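Local coordinates for uncharacterized protein (Thermus thermophilus HB8, PDB 6SCE), which is probably a CRISPR-associated DNA nuclease of Type III defence, switched on when cyclic oligoadenylate binds it, at residues T139-A144 / W155-P160; G162-G167 / Y189-R194; G214-K217 / L223-P226. One frame throughout, in Å; residues are numbered along the deposited sequence.

Contact 1 (T139-A144 / W155-P160); sequences TLEEYA and WERVSP. With nucleotides of chain B.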
loop_
_atom_site.group_PDB
_atom_site.type_symbol
_atom_site.label_atom_id
_atom_site.label_comp_id
_atom_site.label_asym_id
_atom_site.label_seq_id
_atom_site.Cartn_x
_atom_site.Cartn_y
_atom_site.Cartn_z
ATOM N N THR A 139 21.310 10.958 -8.185
ATOM C CA THR A 139 21.115 12.057 -9.126
ATOM C C THR A 139 19.985 11.709 -10.073
ATOM O O THR A 139 19.524 10.567 -10.165
ATOM C CB THR A 139 22.391 12.276 -9.967
ATOM O OG1 THR A 139 22.604 11.123 -10.790
ATOM C CG2 THR A 139 23.621 12.541 -9.057
ATOM N N LEU A 140 19.541 12.692 -10.827
ATOM C CA LEU A 140 18.535 12.459 -11.842
ATOM C C LEU A 140 19.028 11.442 -12.834
ATOM O O LEU A 140 18.274 10.571 -13.272
ATOM C CB LEU A 140 18.115 13.767 -12.529
ATOM C CG LEU A 140 16.912 13.564 -13.465
ATOM C CD1 LEU A 140 15.944 14.731 -13.446
ATOM C CD2 LEU A 140 17.349 13.241 -14.888
ATOM N N GLU A 141 20.302 11.533 -13.212
ATOM C CA GLU A 141 20.818 10.611 -14.216
ATOM C C GLU A 141 20.843 9.174 -13.682
ATOM O O GLU A 141 20.605 8.226 -14.426
ATOM C CB GLU A 141 22.231 11.004 -14.613
ATOM C CG GLU A 141 22.286 12.263 -15.454
ATOM C CD GLU A 141 21.901 13.517 -14.709
ATOM O OE1 GLU A 141 22.154 13.635 -13.463
ATOM O OE2 GLU A 141 21.315 14.397 -15.414
ATOM N N GLU A 142 21.154 9.042 -12.405
ATOM C CA GLU A 142 21.139 7.688 -11.752
ATOM C C GLU A 142 19.703 7.133 -11.738
ATOM O O GLU A 142 19.484 5.988 -12.083
ATOM C CB GLU A 142 21.762 7.783 -10.380
ATOM C CG GLU A 142 23.284 7.814 -10.440
ATOM C CD GLU A 142 23.971 8.178 -9.154
ATOM O OE1 GLU A 142 23.383 8.905 -8.324
ATOM O OE2 GLU A 142 25.143 7.723 -8.948
ATOM N N TYR A 143 18.714 7.957 -11.351
ATOM C CA TYR A 143 17.324 7.512 -11.455
ATOM C C TYR A 143 16.898 7.181 -12.870
ATOM O O TYR A 143 16.175 6.222 -13.077
ATOM C CB TYR A 143 16.380 8.538 -10.845
ATOM C CG TYR A 143 16.239 8.409 -9.374
ATOM C CD1 TYR A 143 15.598 7.307 -8.819
ATOM C CD2 TYR A 143 16.742 9.354 -8.521
ATOM C CE1 TYR A 143 15.426 7.194 -7.459
ATOM C CE2 TYR A 143 16.559 9.251 -7.154
ATOM C CZ TYR A 143 15.917 8.154 -6.627
ATOM O OH TYR A 143 15.773 8.022 -5.245
ATOM N N ALA A 144 17.357 7.961 -13.850
ATOM C CA ALA A 144 17.004 7.695 -15.232
ATOM C C ALA A 144 17.527 6.350 -15.690
ATOM O O ALA A 144 16.815 5.591 -16.386
ATOM C CB ALA A 144 17.505 8.812 -16.154
ATOM N N TRP A 155 13.637 10.695 -22.176
ATOM C CA TRP A 155 13.558 11.846 -21.326
ATOM C C TRP A 155 14.533 12.897 -21.756
ATOM O O TRP A 155 15.496 12.600 -22.448
ATOM C CB TRP A 155 13.806 11.427 -19.880
ATOM C CG TRP A 155 15.115 10.757 -19.712
ATOM C CD1 TRP A 155 15.418 9.455 -19.981
ATOM C CD2 TRP A 155 16.304 11.364 -19.274
ATOM N NE1 TRP A 155 16.718 9.206 -19.709
ATOM C CE2 TRP A 155 17.304 10.368 -19.288
ATOM C CE3 TRP A 155 16.630 12.644 -18.871
ATOM C CZ2 TRP A 155 18.597 10.616 -18.909
ATOM C CZ3 TRP A 155 17.923 12.891 -18.475
ATOM C CH2 TRP A 155 18.894 11.883 -18.503
ATOM N N GLU A 156 14.264 14.123 -21.342
ATOM C CA GLU A 156 15.165 15.242 -21.563
ATOM C C GLU A 156 15.117 16.190 -20.393
ATOM O O GLU A 156 14.042 16.411 -19.783
ATOM C CB GLU A 156 14.788 15.968 -22.848
ATOM C CG GLU A 156 13.367 16.473 -22.866
ATOM C CD GLU A 156 13.000 17.055 -24.206
ATOM O OE1 GLU A 156 12.597 18.244 -24.233
ATOM O OE2 GLU A 156 13.155 16.325 -25.215
ATOM N N ARG A 157 16.274 16.762 -20.077
ATOM C CA ARG A 157 16.400 17.638 -18.937
ATOM C C ARG A 157 15.677 18.952 -19.183
ATOM O O ARG A 157 15.740 19.510 -20.278
ATOM C CB ARG A 157 17.860 17.906 -18.592
ATOM C CG ARG A 157 18.644 16.676 -18.088
ATOM C CD ARG A 157 18.279 16.363 -16.648
ATOM N NE ARG A 157 18.632 17.467 -15.774
ATOM C CZ ARG A 157 19.826 17.657 -15.233
ATOM N NH1 ARG A 157 20.815 16.785 -15.437
ATOM N NH2 ARG A 157 20.037 18.725 -14.481
ATOM N N VAL A 158 15.005 19.442 -18.155
ATOM C CA VAL A 158 14.280 20.706 -18.252
ATOM C C VAL A 158 14.475 21.422 -16.968
ATOM O O VAL A 158 14.870 20.827 -15.950
ATOM C CB VAL A 158 12.769 20.527 -18.511
ATOM C CG1 VAL A 158 12.525 19.959 -19.885
ATOM C CG2 VAL A 158 12.117 19.675 -17.420
ATOM N N SER A 159 14.178 22.709 -16.989
ATOM C CA SER A 159 14.250 23.486 -15.797
ATOM C C SER A 159 13.249 22.911 -14.777
ATOM O O SER A 159 12.129 22.587 -15.150
ATOM C CB SER A 159 13.890 24.950 -16.112
ATOM O OG SER A 159 13.775 25.615 -14.894
ATOM N N PRO A 160 13.632 22.794 -13.498
ATOM C CA PRO A 160 12.651 22.215 -12.559
ATOM C C PRO A 160 11.546 23.192 -12.161
ATOM O O PRO A 160 11.725 24.404 -12.289
ATOM C CB PRO A 160 13.512 21.868 -11.342
ATOM C CG PRO A 160 14.587 22.897 -11.383
ATOM C CD PRO A 160 14.933 22.987 -12.844
ATOM P P A B 2 11.998 -2.692 -1.600
ATOM O OP1 A B 2 11.388 -2.384 -2.931
ATOM O OP2 A B 2 13.401 -3.222 -1.468
ATOM O "O5'" A B 2 11.914 -1.347 -0.729
ATOM C "C5'" A B 2 12.647 -1.288 0.517
ATOM C "C4'" A B 2 12.470 0.075 1.135
ATOM O "O4'" A B 2 13.122 1.056 0.283
ATOM C "C3'" A B 2 11.033 0.545 1.318
ATOM O "O3'" A B 2 10.860 1.209 2.568
ATOM C "C2'" A B 2 10.851 1.551 0.184
ATOM O "O2'" A B 2 9.916 2.559 0.503
ATOM C "C1'" A B 2 12.251 2.138 0.081
ATOM N N9 A B 2 12.552 2.789 -1.180
ATOM C C8 A B 2 11.917 2.615 -2.388
ATOM N N7 A B 2 12.390 3.403 -3.320
ATOM C C5 A B 2 13.375 4.150 -2.691
ATOM C C6 A B 2 14.232 5.171 -3.146
ATOM N N6 A B 2 14.180 5.690 -4.371
ATOM N N1 A B 2 15.127 5.669 -2.259
ATOM C C2 A B 2 15.097 5.210 -1.001
ATOM N N3 A B 2 14.331 4.265 -0.455
ATOM C C4 A B 2 13.477 3.777 -1.366
#

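Contact 2 (G162-G167 / Y189-R194); sequences GAFPPG and YWYWVR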
loop_
_atom_site.group_PDB
_atom_site.type_symbol
_atom_site.label_atom_id
_atom_site.label_comp_id
_atom_site.label_asym_id
_atom_site.label_seq_id
_atom_site.Cartn_x
_atom_site.Cartn_y
_atom_site.Cartn_z
ATOM N N GLY A 162 9.405 25.771 -10.216
ATOM C CA GLY A 162 9.866 26.757 -9.273
ATOM C C GLY A 162 9.454 26.432 -7.859
ATOM O O GLY A 162 10.076 26.904 -6.932
ATOM N N ALA A 163 8.418 25.606 -7.685
ATOM C CA ALA A 163 7.930 25.260 -6.355
ATOM C C ALA A 163 8.905 24.400 -5.504
ATOM O O ALA A 163 8.781 24.353 -4.290
ATOM C CB ALA A 163 6.583 24.581 -6.461
ATOM N N PHE A 164 9.848 23.733 -6.142
ATOM C CA PHE A 164 10.859 22.942 -5.440
ATOM C C PHE A 164 11.954 23.829 -4.843
ATOM O O PHE A 164 12.284 24.880 -5.411
ATOM C CB PHE A 164 11.512 21.925 -6.393
ATOM C CG PHE A 164 10.695 20.678 -6.609
ATOM C CD1 PHE A 164 9.729 20.635 -7.586
ATOM C CD2 PHE A 164 10.874 19.550 -5.809
ATOM C CE1 PHE A 164 8.969 19.494 -7.783
ATOM C CE2 PHE A 164 10.119 18.418 -6.003
ATOM C CZ PHE A 164 9.167 18.385 -6.985
ATOM N N PRO A 165 12.558 23.389 -3.723
ATOM C CA PRO A 165 13.708 24.112 -3.224
ATOM C C PRO A 165 14.882 24.049 -4.187
ATOM O O PRO A 165 14.870 23.264 -5.149
ATOM C CB PRO A 165 14.031 23.397 -1.901
ATOM C CG PRO A 165 12.788 22.695 -1.532
ATOM C CD PRO A 165 12.228 22.256 -2.847
ATOM N N PRO A 166 15.889 24.912 -3.963
ATOM C CA PRO A 166 17.056 24.950 -4.844
ATOM C C PRO A 166 17.745 23.592 -4.939
ATOM O O PRO A 166 17.799 22.858 -3.959
ATOM C CB PRO A 166 17.987 25.978 -4.160
ATOM C CG PRO A 166 17.066 26.866 -3.380
ATOM C CD PRO A 166 15.928 25.974 -2.930
ATOM N N GLY A 167 18.262 23.262 -6.113
ATOM C CA GLY A 167 19.043 22.056 -6.253
ATOM C C GLY A 167 18.320 20.929 -6.955
ATOM O O GLY A 167 18.960 19.985 -7.375
ATOM N N TYR A 189 10.009 12.549 -7.586
ATOM C CA TYR A 189 8.706 13.212 -7.541
ATOM C C TYR A 189 8.158 13.245 -8.959
ATOM O O TYR A 189 8.912 13.430 -9.909
ATOM C CB TYR A 189 8.844 14.645 -7.017
ATOM C CG TYR A 189 9.460 14.730 -5.645
ATOM C CD1 TYR A 189 10.838 14.689 -5.482
ATOM C CD2 TYR A 189 8.673 14.841 -4.515
ATOM C CE1 TYR A 189 11.420 14.746 -4.234
ATOM C CE2 TYR A 189 9.242 14.919 -3.249
ATOM C CZ TYR A 189 10.617 14.864 -3.113
ATOM O OH TYR A 189 11.179 14.906 -1.859
ATOM N N TRP A 190 6.860 13.024 -9.101
ATOM C CA TRP A 190 6.168 13.099 -10.392
ATOM C C TRP A 190 5.206 14.288 -10.206
ATOM O O TRP A 190 4.314 14.255 -9.376
ATOM C CB TRP A 190 5.440 11.805 -10.656
ATOM C CG TRP A 190 4.734 11.667 -11.981
ATOM C CD1 TRP A 190 3.449 11.266 -12.170
ATOM C CD2 TRP A 190 5.270 11.914 -13.285
ATOM N NE1 TRP A 190 3.136 11.244 -13.515
ATOM C CE2 TRP A 190 4.239 11.644 -14.221
ATOM C CE3 TRP A 190 6.510 12.342 -13.751
ATOM C CZ2 TRP A 190 4.416 11.786 -15.596
ATOM C CZ3 TRP A 190 6.695 12.489 -15.132
ATOM C CH2 TRP A 190 5.656 12.195 -16.034
ATOM N N TYR A 191 5.490 15.353 -10.928
ATOM C CA TYR A 191 4.889 16.662 -10.672
ATOM C C TYR A 191 3.990 17.044 -11.843
ATOM O O TYR A 191 4.412 17.081 -12.988
ATOM C CB TYR A 191 5.997 17.670 -10.467
ATOM C CG TYR A 191 5.570 19.076 -10.122
ATOM C CD1 TYR A 191 5.304 20.011 -11.122
ATOM C CD2 TYR A 191 5.478 19.490 -8.812
ATOM C CE1 TYR A 191 4.942 21.322 -10.815
ATOM C CE2 TYR A 191 5.098 20.797 -8.503
ATOM C CZ TYR A 191 4.862 21.702 -9.513
ATOM O OH TYR A 191 4.496 22.984 -9.170
ATOM N N TRP A 192 2.740 17.333 -11.514
ATOM C CA TRP A 192 1.658 17.563 -12.494
ATOM C C TRP A 192 1.857 18.923 -13.144
ATOM O O TRP A 192 2.041 19.920 -12.458
ATOM C CB TRP A 192 0.341 17.498 -11.735
ATOM C CG TRP A 192 -0.972 17.909 -12.382
ATOM C CD1 TRP A 192 -1.345 19.166 -12.748
ATOM C CD2 TRP A 192 -2.111 17.066 -12.620
ATOM N NE1 TRP A 192 -2.636 19.151 -13.227
ATOM C CE2 TRP A 192 -3.132 17.879 -13.152
ATOM C CE3 TRP A 192 -2.373 15.716 -12.423
ATOM C CZ2 TRP A 192 -4.404 17.369 -13.505
ATOM C CZ3 TRP A 192 -3.613 15.210 -12.774
ATOM C CH2 TRP A 192 -4.621 16.048 -13.313
ATOM N N VAL A 193 1.846 18.936 -14.467
ATOM C CA VAL A 193 1.951 20.178 -15.231
ATOM C C VAL A 193 0.884 20.133 -16.316
ATOM O O VAL A 193 0.561 19.073 -16.876
ATOM C CB VAL A 193 3.353 20.391 -15.852
ATOM C CG1 VAL A 193 4.365 20.670 -14.757
ATOM C CG2 VAL A 193 3.774 19.209 -16.701
ATOM N N ARG A 194 0.295 21.281 -16.583
ATOM C CA ARG A 194 -0.683 21.395 -17.660
ATOM C C ARG A 194 -0.239 22.634 -18.420
ATOM O O ARG A 194 -0.798 23.710 -18.223
ATOM C CB ARG A 194 -2.094 21.561 -17.102
ATOM C CG ARG A 194 -2.727 20.307 -16.554
ATOM C CD ARG A 194 -2.749 19.194 -17.596
ATOM N NE ARG A 194 -3.478 17.995 -17.184
ATOM C CZ ARG A 194 -2.950 16.938 -16.550
ATOM N NH1 ARG A 194 -3.742 15.911 -16.259
ATOM N NH2 ARG A 194 -1.655 16.890 -16.182
HETATM O O HOH W 1 6.227 25.204 -9.569
#

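Contact 3 (G214-K217 / L223-P226); sequences GEAK and LCLP. With nucleotides of chain B.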
loop_
_atom_site.group_PDB
_atom_site.type_symbol
_atom_site.label_atom_id
_atom_site.label_comp_id
_atom_site.label_asym_id
_atom_site.label_seq_id
_atom_site.Cartn_x
_atom_site.Cartn_y
_atom_site.Cartn_z
ATOM N N GLY A 214 -1.050 6.330 -10.001
ATOM C CA GLY A 214 -0.511 5.061 -10.521
ATOM C C GLY A 214 0.714 5.287 -11.395
ATOM O O GLY A 214 1.705 4.534 -11.333
ATOM N N GLU A 215 0.682 6.352 -12.180
ATOM C CA GLU A 215 1.787 6.694 -13.057
ATOM C C GLU A 215 3.061 7.030 -12.282
ATOM O O GLU A 215 4.172 6.623 -12.666
ATOM C CB GLU A 215 1.368 7.875 -13.911
ATOM C CG GLU A 215 2.274 8.220 -15.035
ATOM C CD GLU A 215 1.712 9.335 -15.894
ATOM O OE1 GLU A 215 1.086 10.301 -15.360
ATOM O OE2 GLU A 215 1.963 9.270 -17.105
ATOM N N ALA A 216 2.904 7.790 -11.199
ATOM C CA ALA A 216 4.024 8.152 -10.315
ATOM C C ALA A 216 4.663 6.888 -9.768
ATOM O O ALA A 216 5.892 6.776 -9.708
ATOM C CB ALA A 216 3.534 9.024 -9.154
ATOM N N LYS A 217 3.836 5.930 -9.385
ATOM C CA LYS A 217 4.364 4.693 -8.750
ATOM C C LYS A 217 5.071 3.817 -9.766
ATOM O O LYS A 217 6.123 3.228 -9.458
ATOM C CB LYS A 217 3.260 3.920 -8.030
ATOM C CG LYS A 217 2.658 4.591 -6.786
ATOM C CD LYS A 217 3.620 5.425 -5.933
ATOM C CE LYS A 217 2.911 5.955 -4.681
ATOM N NZ LYS A 217 3.826 6.799 -3.876
ATOM N N LEU A 223 8.015 5.156 -3.283
ATOM C CA LEU A 223 8.007 6.421 -2.549
ATOM C C LEU A 223 8.005 7.645 -3.439
ATOM O O LEU A 223 8.182 8.755 -2.954
ATOM C CB LEU A 223 9.058 6.466 -1.438
ATOM C CG LEU A 223 10.511 6.256 -1.739
ATOM C CD1 LEU A 223 10.959 7.298 -2.734
ATOM C CD2 LEU A 223 11.311 6.342 -0.438
ATOM N N CYS A 224 7.795 7.451 -4.734
ATOM C CA CYS A 224 7.687 8.568 -5.654
ATOM C C CYS A 224 6.394 9.335 -5.329
ATOM O O CYS A 224 5.300 8.803 -5.441
ATOM C CB CYS A 224 7.651 8.080 -7.079
ATOM S SG CYS A 224 7.608 9.426 -8.312
ATOM N N LEU A 225 6.529 10.581 -4.907
ATOM C CA LEU A 225 5.377 11.353 -4.492
ATOM C C LEU A 225 4.681 11.987 -5.716
ATOM O O LEU A 225 5.329 12.697 -6.469
ATOM C CB LEU A 225 5.863 12.457 -3.552
ATOM C CG LEU A 225 4.775 13.253 -2.847
ATOM C CD1 LEU A 225 3.917 12.374 -1.962
ATOM C CD2 LEU A 225 5.454 14.339 -2.031
ATOM N N PRO A 226 3.374 11.737 -5.913
ATOM C CA PRO A 226 2.652 12.449 -6.966
ATOM C C PRO A 226 2.262 13.821 -6.435
ATOM O O PRO A 226 1.413 13.930 -5.530
ATOM C CB PRO A 226 1.408 11.581 -7.200
ATOM C CG PRO A 226 1.552 10.380 -6.290
ATOM C CD PRO A 226 2.486 10.818 -5.205
ATOM P P A B 2 11.998 -2.692 -1.600
ATOM O OP1 A B 2 11.388 -2.384 -2.931
ATOM O OP2 A B 2 13.401 -3.222 -1.468
ATOM O "O5'" A B 2 11.914 -1.347 -0.729
ATOM C "C5'" A B 2 12.647 -1.288 0.517
ATOM C "C4'" A B 2 12.470 0.075 1.135
ATOM O "O4'" A B 2 13.122 1.056 0.283
ATOM C "C3'" A B 2 11.033 0.545 1.318
ATOM O "O3'" A B 2 10.860 1.209 2.568
ATOM C "C2'" A B 2 10.851 1.551 0.184
ATOM O "O2'" A B 2 9.916 2.559 0.503
ATOM C "C1'" A B 2 12.251 2.138 0.081
ATOM N N9 A B 2 12.552 2.789 -1.180
ATOM C C8 A B 2 11.917 2.615 -2.388
ATOM N N7 A B 2 12.390 3.403 -3.320
ATOM C C5 A B 2 13.375 4.150 -2.691
ATOM C C6 A B 2 14.232 5.171 -3.146
ATOM N N6 A B 2 14.180 5.690 -4.371
ATOM N N1 A B 2 15.127 5.669 -2.259
ATOM C C2 A B 2 15.097 5.210 -1.001
ATOM N N3 A B 2 14.331 4.265 -0.455
ATOM C C4 A B 2 13.477 3.777 -1.366
#

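Contact 1 (T139-A144 / W155-P160)
The first turn of helix 140-148 packs beside strand 156-158, the edge of a mixed beta-sheet, where L140, E141 and A144 meet W155 and R157. L140 and A144 stand one helical turn apart and together take up the indole of W155. That indole is brought to the helix by a first torsion of 57°, which places CG between the backbone nitrogen and the carbonyl carbon. A144 CB meets the six-membered part of the indole obliquely, 3.5 Å from W155 CZ2. L140 CD2 also approaches the ring obliquely and comes within 3.6 Å of W155 CZ3; the same methyl touches R157 CD at 3.7 Å, so it is shared between indole and arginine.

Next to this apolar patch, E141 and R157 form a salt bridge from chains that cross nearly at right angles. E141 OE2 and R157 NH1 are the pair brought close, with the carboxylate and guanidinium planes turned 50° apart; the modelled 2.4 Å between E141 OE2 and R157 NH1 is doubtful. A weak hydrogen bond from Q169 reaches the other carboxylate oxygen.

The start of the helix is fixed by a capping box: T139 OG1 accepts from E142 N at 3.0 Å, and T139 N returns a bond of 2.9 Å to E142 OE1. E142 is held in turn by K22 and Y18. Further along, Y143 OH accepts a nearly straight bond (171°) from N6 of A2 of chain B, 3.0 Å away, consistent with a site for the cyclic oligoadenylate activator. The same hydroxyl is also bonded to G186 O, so the helix presents an acceptor, itself held by the backbone, that reads the amino group of the base.

Contact 2 (G162-G167 / Y189-R194)
The F164 ring fits between Y189 and Y191, two residues apart on strand 187-192. Toward Y189 the pair is a T-shaped (edge-to-face) stack, with ring centres 5.3 Å apart and planes at 74°. F164 CE2 stands over the tyrosine face, displaced toward the rim, at 3.8 Å from Y189 CG, and F164 CZ reaches Y189 CB at the same 3.8 Å. On its other flank F164 CE1 comes to 3.6 Å from Y191 CD2, where the rings meet obliquely at 55°. F164 thus sits between the two tyrosines in an aromatic cluster, touching each at an angle instead of lying flat on it.

Beside the rings a water molecule joins loop and strand. It accepts from A163 N at 2.9 Å and is hydrogen-bonded to Y191 OH at 2.8 Å. The methyl of A163 packs against the same phenol oxygen.

What positions this shell lies mainly in the sheet. Y191 sends CG anti to its own nitrogen (chi1 -177°), carrying the phenol up the flank of F164 to the water. V182, on the adjoining strand 179-184, also packs on F164, and backbone bonds pair Y189 with V182 and Y191 with V180. The hydroxyl of Y189 is bonded to the backbone nitrogen of L116, beyond the cluster, and a backbone bond between A163 and L268 also holds the loop. W190, whose side chain leaves the opposite face of the strand, stacks with F212 of helix 206-220.

Chemically, the irregular segment 162-167 is held to the sheet by dispersion and ring-edge electrostatics, while the water satisfies a backbone N-H and links it to a tyrosine hydroxyl.

Contact 3 (G214-K217 / L223-P226)
The ammonium group of K217 is held by main-chain carbonyls: K217 NZ donates to C224 O at 2.9 Å and also to the carbonyl of Q222, just before the segment. The nitrogen approaches C224 O from above the carbonyl plane, 44° out of it, and so does not sit on a lone pair. An unusual second torsion of -34°, well away from a staggered value, bends the chain early; beyond it the chain runs extended, laying CD and CE alongside the same oxygen. A leucine in its place would probably leave the carbonyls of Q222 and C224 without their charged donor and weaken the hold of the helix on the approach to the strand.

Next along the interface the chemistry turns apolar. A216 CB rests on the proline ring, 3.7 Å from P226 CG, and C224 packs beside it, its SG, anti to the backbone nitrogen, 4.2 Å from A216 CB. Separately, C224 CB lies against the backbone oxygen A216 O at 3.4 Å. These residues close a beta-alpha-beta crossover, in which helix 206-220 connects the neighbouring parallel strands 187-192 and 225-229; W190 of the first strand covers both A216 and C224. E215, one residue before A216, bonds to the indole nitrogen of W190.

L223 turns away from the helix and instead covers one face of the adenine of A2 of chain B. L223 CD2 reaches C4 of that base at 3.5 Å and L223 CG stands over its C5 at 3.7 Å, while the other methyl lies near the amino-bearing carbon.

In the fold
Followed from the N terminus, the three contacts come in series, none nested within or crossing another. Contact 1 closes the loop between helix 140-148 and edge strand 156-158. Contact 2 opens directly afterwards and spans two intervening strands, 169-172 and 179-184, before closing on strand 187-192. Contact 3 closes the short turn after helix 206-220, within the crossover that leads from strand 187-192 to strand 225-229. All three reach the same six-stranded sheet, contact 1 at its edge and contacts 2 and 3 on neighbouring inner strands. W190 links the latter two directly. Contacts 1 and 3, with centres about 16 Å apart, also converge on one adenine of chain B.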